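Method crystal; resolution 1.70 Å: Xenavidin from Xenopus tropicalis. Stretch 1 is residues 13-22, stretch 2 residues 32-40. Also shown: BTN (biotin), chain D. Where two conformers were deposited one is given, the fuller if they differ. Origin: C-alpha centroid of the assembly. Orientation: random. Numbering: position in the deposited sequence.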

# COMPACT_ATOMS: atom_id res chain seq x y z
N ARG B 13 -13.08 12.89 -12.93
CA ARG B 13 -12.08 12.22 -13.77
C ARG B 13 -10.76 12.20 -13.05
O ARG B 13 -10.45 13.11 -12.28
CB ARG B 13 -11.90 12.97 -15.09
CG ARG B 13 -11.50 14.43 -14.98
CD ARG B 13 -11.01 15.01 -16.32
NE ARG B 13 -9.64 14.60 -16.65
CZ ARG B 13 -9.29 13.99 -17.78
NH1 ARG B 13 -10.20 13.74 -18.72
NH2 ARG B 13 -8.03 13.65 -17.98
N ASN B 14 -9.96 11.19 -13.31
CA ASN B 14 -8.57 11.27 -12.82
C ASN B 14 -7.59 11.59 -13.94
O ASN B 14 -7.98 11.79 -15.08
CB ASN B 14 -8.19 10.02 -12.03
CG ASN B 14 -8.13 8.76 -12.89
OD1 ASN B 14 -7.98 8.83 -14.10
ND2 ASN B 14 -8.25 7.59 -12.23
N LYS B 15 -6.29 11.62 -13.61
CA LYS B 15 -5.30 12.06 -14.58
C LYS B 15 -5.15 11.07 -15.73
O LYS B 15 -4.70 11.46 -16.82
CB LYS B 15 -3.97 12.38 -13.87
CG LYS B 15 -4.18 13.33 -12.63
CD LYS B 15 -2.89 13.69 -11.85
CE LYS B 15 -2.35 15.04 -12.24
NZ LYS B 15 -1.14 15.43 -11.44
N LEU B 16 -5.53 9.81 -15.50
CA LEU B 16 -5.51 8.77 -16.54
C LEU B 16 -6.70 8.91 -17.51
O LEU B 16 -6.68 8.30 -18.59
CB LEU B 16 -5.51 7.38 -15.92
CG LEU B 16 -4.36 6.95 -14.99
CD1 LEU B 16 -4.82 5.83 -14.00
CD2 LEU B 16 -3.20 6.53 -15.82
N GLY B 17 -7.69 9.72 -17.15
CA GLY B 17 -8.89 9.94 -17.98
C GLY B 17 -10.07 9.06 -17.60
O GLY B 17 -11.17 9.17 -18.21
N SER B 18 -9.89 8.24 -16.57
CA SER B 18 -10.98 7.40 -16.06
C SER B 18 -12.09 8.28 -15.50
O SER B 18 -11.82 9.37 -15.01
CB SER B 18 -10.49 6.43 -14.99
OG SER B 18 -9.47 5.62 -15.53
N ASN B 19 -13.31 7.77 -15.60
CA ASN B 19 -14.49 8.52 -15.24
C ASN B 19 -15.22 7.84 -14.08
O ASN B 19 -15.64 6.68 -14.20
CB ASN B 19 -15.36 8.58 -16.50
CG ASN B 19 -16.66 9.29 -16.29
OD1 ASN B 19 -16.71 10.35 -15.66
ND2 ASN B 19 -17.74 8.74 -16.87
N LEU B 20 -15.39 8.57 -12.96
CA LEU B 20 -16.09 8.07 -11.77
C LEU B 20 -17.43 8.79 -11.73
O LEU B 20 -17.44 10.01 -11.81
CB LEU B 20 -15.26 8.39 -10.51
CG LEU B 20 -16.02 8.33 -9.17
CD1 LEU B 20 -16.47 6.87 -8.83
CD2 LEU B 20 -15.14 8.94 -8.08
N ILE B 21 -18.53 8.06 -11.65
CA ILE B 21 -19.86 8.73 -11.56
C ILE B 21 -20.52 8.23 -10.30
O ILE B 21 -20.66 7.03 -10.09
CB ILE B 21 -20.76 8.47 -12.79
CG1 ILE B 21 -20.07 8.97 -14.06
CG2 ILE B 21 -22.16 9.19 -12.58
CD1 ILE B 21 -20.90 8.77 -15.34
N ILE B 22 -20.90 9.16 -9.44
CA ILE B 22 -21.65 8.80 -8.22
C ILE B 22 -23.07 9.25 -8.43
O ILE B 22 -23.33 10.46 -8.59
CB ILE B 22 -20.97 9.37 -6.95
CG1 ILE B 22 -19.63 8.64 -6.78
CG2 ILE B 22 -21.84 9.09 -5.68
CD1 ILE B 22 -18.72 9.10 -5.67
N THR B 32 -23.87 4.83 -4.53
CA THR B 32 -23.72 3.90 -5.65
C THR B 32 -23.37 4.69 -6.90
O THR B 32 -23.59 5.90 -6.97
CB THR B 32 -25.00 3.08 -5.91
OG1 THR B 32 -26.01 3.93 -6.45
CG2 THR B 32 -25.54 2.47 -4.63
N GLY B 33 -22.81 4.01 -7.88
CA GLY B 33 -22.46 4.66 -9.12
C GLY B 33 -21.76 3.71 -10.06
O GLY B 33 -21.96 2.49 -10.02
N THR B 34 -20.98 4.31 -10.95
CA THR B 34 -20.24 3.50 -11.93
C THR B 34 -18.84 4.05 -12.13
O THR B 34 -18.55 5.21 -11.86
CB THR B 34 -20.93 3.47 -13.30
OG1 THR B 34 -21.09 4.81 -13.82
CG2 THR B 34 -22.29 2.80 -13.21
N TYR B 35 -17.99 3.19 -12.68
CA TYR B 35 -16.61 3.61 -12.97
C TYR B 35 -16.27 3.13 -14.37
O TYR B 35 -16.51 1.96 -14.75
CB TYR B 35 -15.67 2.97 -11.96
CG TYR B 35 -14.35 3.65 -11.89
CD1 TYR B 35 -14.07 4.58 -10.86
CD2 TYR B 35 -13.35 3.33 -12.78
CE1 TYR B 35 -12.82 5.19 -10.77
CE2 TYR B 35 -12.09 3.96 -12.70
CZ TYR B 35 -11.86 4.89 -11.68
OH TYR B 35 -10.59 5.48 -11.65
N PHE B 36 -15.71 4.03 -15.16
CA PHE B 36 -15.26 3.65 -16.47
C PHE B 36 -13.75 3.87 -16.54
O PHE B 36 -13.26 5.02 -16.59
CB PHE B 36 -15.94 4.37 -17.62
CG PHE B 36 -15.51 3.80 -18.95
CD1 PHE B 36 -16.22 2.79 -19.53
CD2 PHE B 36 -14.31 4.21 -19.54
CE1 PHE B 36 -15.82 2.23 -20.74
CE2 PHE B 36 -13.86 3.63 -20.74
CZ PHE B 36 -14.63 2.63 -21.34
N THR B 37 -13.01 2.78 -16.54
CA THR B 37 -11.54 2.95 -16.52
C THR B 37 -10.92 3.17 -17.91
O THR B 37 -11.29 2.53 -18.89
CB THR B 37 -10.83 1.79 -15.80
OG1 THR B 37 -9.44 2.11 -15.72
CG2 THR B 37 -11.01 0.49 -16.58
N SER B 38 -9.93 4.06 -17.99
CA SER B 38 -9.25 4.31 -19.25
C SER B 38 -8.07 3.36 -19.41
O SER B 38 -7.44 3.28 -20.48
CB SER B 38 -8.78 5.76 -19.33
OG SER B 38 -9.86 6.61 -19.64
N VAL B 39 -7.79 2.62 -18.33
CA VAL B 39 -6.69 1.64 -18.27
C VAL B 39 -7.08 0.29 -17.66
O VAL B 39 -7.95 0.21 -16.82
CB VAL B 39 -5.43 2.19 -17.54
CG1 VAL B 39 -4.87 3.39 -18.29
CG2 VAL B 39 -5.72 2.50 -16.09
N SER B 40 -6.45 -0.79 -18.12
CA SER B 40 -6.75 -2.08 -17.52
C SER B 40 -5.53 -2.99 -17.58
O SER B 40 -4.56 -2.67 -18.25
CB SER B 40 -7.94 -2.73 -18.23
OG SER B 40 -7.64 -2.94 -19.59
C11 BTN D . -8.57 -5.35 -14.85
O11 BTN D . -8.44 -6.51 -14.40
O12 BTN D . -7.91 -5.05 -15.87
C10 BTN D . -9.49 -4.34 -14.19
C9 BTN D . -9.16 -2.91 -14.59
C8 BTN D . -8.18 -2.27 -13.60
C7 BTN D . -8.22 -0.75 -13.62
C2 BTN D . -7.26 -0.12 -12.60
S1 BTN D . -7.81 -0.33 -11.04
C6 BTN D . -6.85 1.09 -10.42
C5 BTN D . -6.51 2.06 -11.54
N1 BTN D . -7.29 3.30 -11.56
C3 BTN D . -7.98 3.40 -12.71
O3 BTN D . -8.58 4.56 -13.23
N2 BTN D . -7.99 2.22 -13.34
C4 BTN D . -6.93 1.37 -12.84
O HOH W 1 -8.44 8.71 -21.42
O HOH W 2 -18.62 5.79 -15.09

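Strands 19-22 and 32-36 run antiparallel, their directions 170° apart, and are joined by four backbone hydrogen bonds in two reciprocal pairs. Asn19 N donates to Phe36 O (2.9 Å) and Phe36 N to Asn19 O (2.8 Å); two residues on, Ile21 N donates to Thr34 O (2.9 Å) and Thr34 N to Ile21 O (2.9 Å). Beyond the strand a side chain continues the ladder: Ser18 OG accepts a nearly linear hydrogen bond from Ser38 N (2.9 Å).

The same hydroxyl donates to biotin O3 (Ser18 OG to BTN O3, 2.7 Å), so this small side chain both ties the stretches together and binds ligand. Biotin O3 also accepts hydrogen bonds from Tyr35 OH (2.7 Å) and Asn14 ND2 (3.2 Å), which joins residues of both stretches through one oxygen. Thr37 OG1 accepts from biotin N2 (2.8 Å) and donates to Val39 O (2.7 Å). Asn14 is held in place by the turn it begins, its OD1 accepting from Ser18 N (3.2 Å) and, weakly, from Leu16 N (3.0 Å). Gly17, with phi at 95°, closes that turn in a conformation that calls for glycine.

Side chains alternate between the sheet faces. Leu20, Ile22 and Tyr35 share the buried face, where Leu20 CD1 meets the edge of the tyrosine ring at Tyr35 CD1 (3.9 Å), while Asn19 O lies over one ring face. Gly33 lets the strands approach closely, with Gly33 CA 3.1 Å from Ile21 O; a CB here would collide with that oxygen. On the other, partly exposed face, Asn19, Ile21, Thr34 and Phe36 line up, and water 2 links Asn19 O (3.2 Å) to Thr34 OG1 (2.9 Å). At the turn, Leu16 CD1 packs against Val39 CG2 (4.0 Å), contributing to the 599 Å² buried between the stretches.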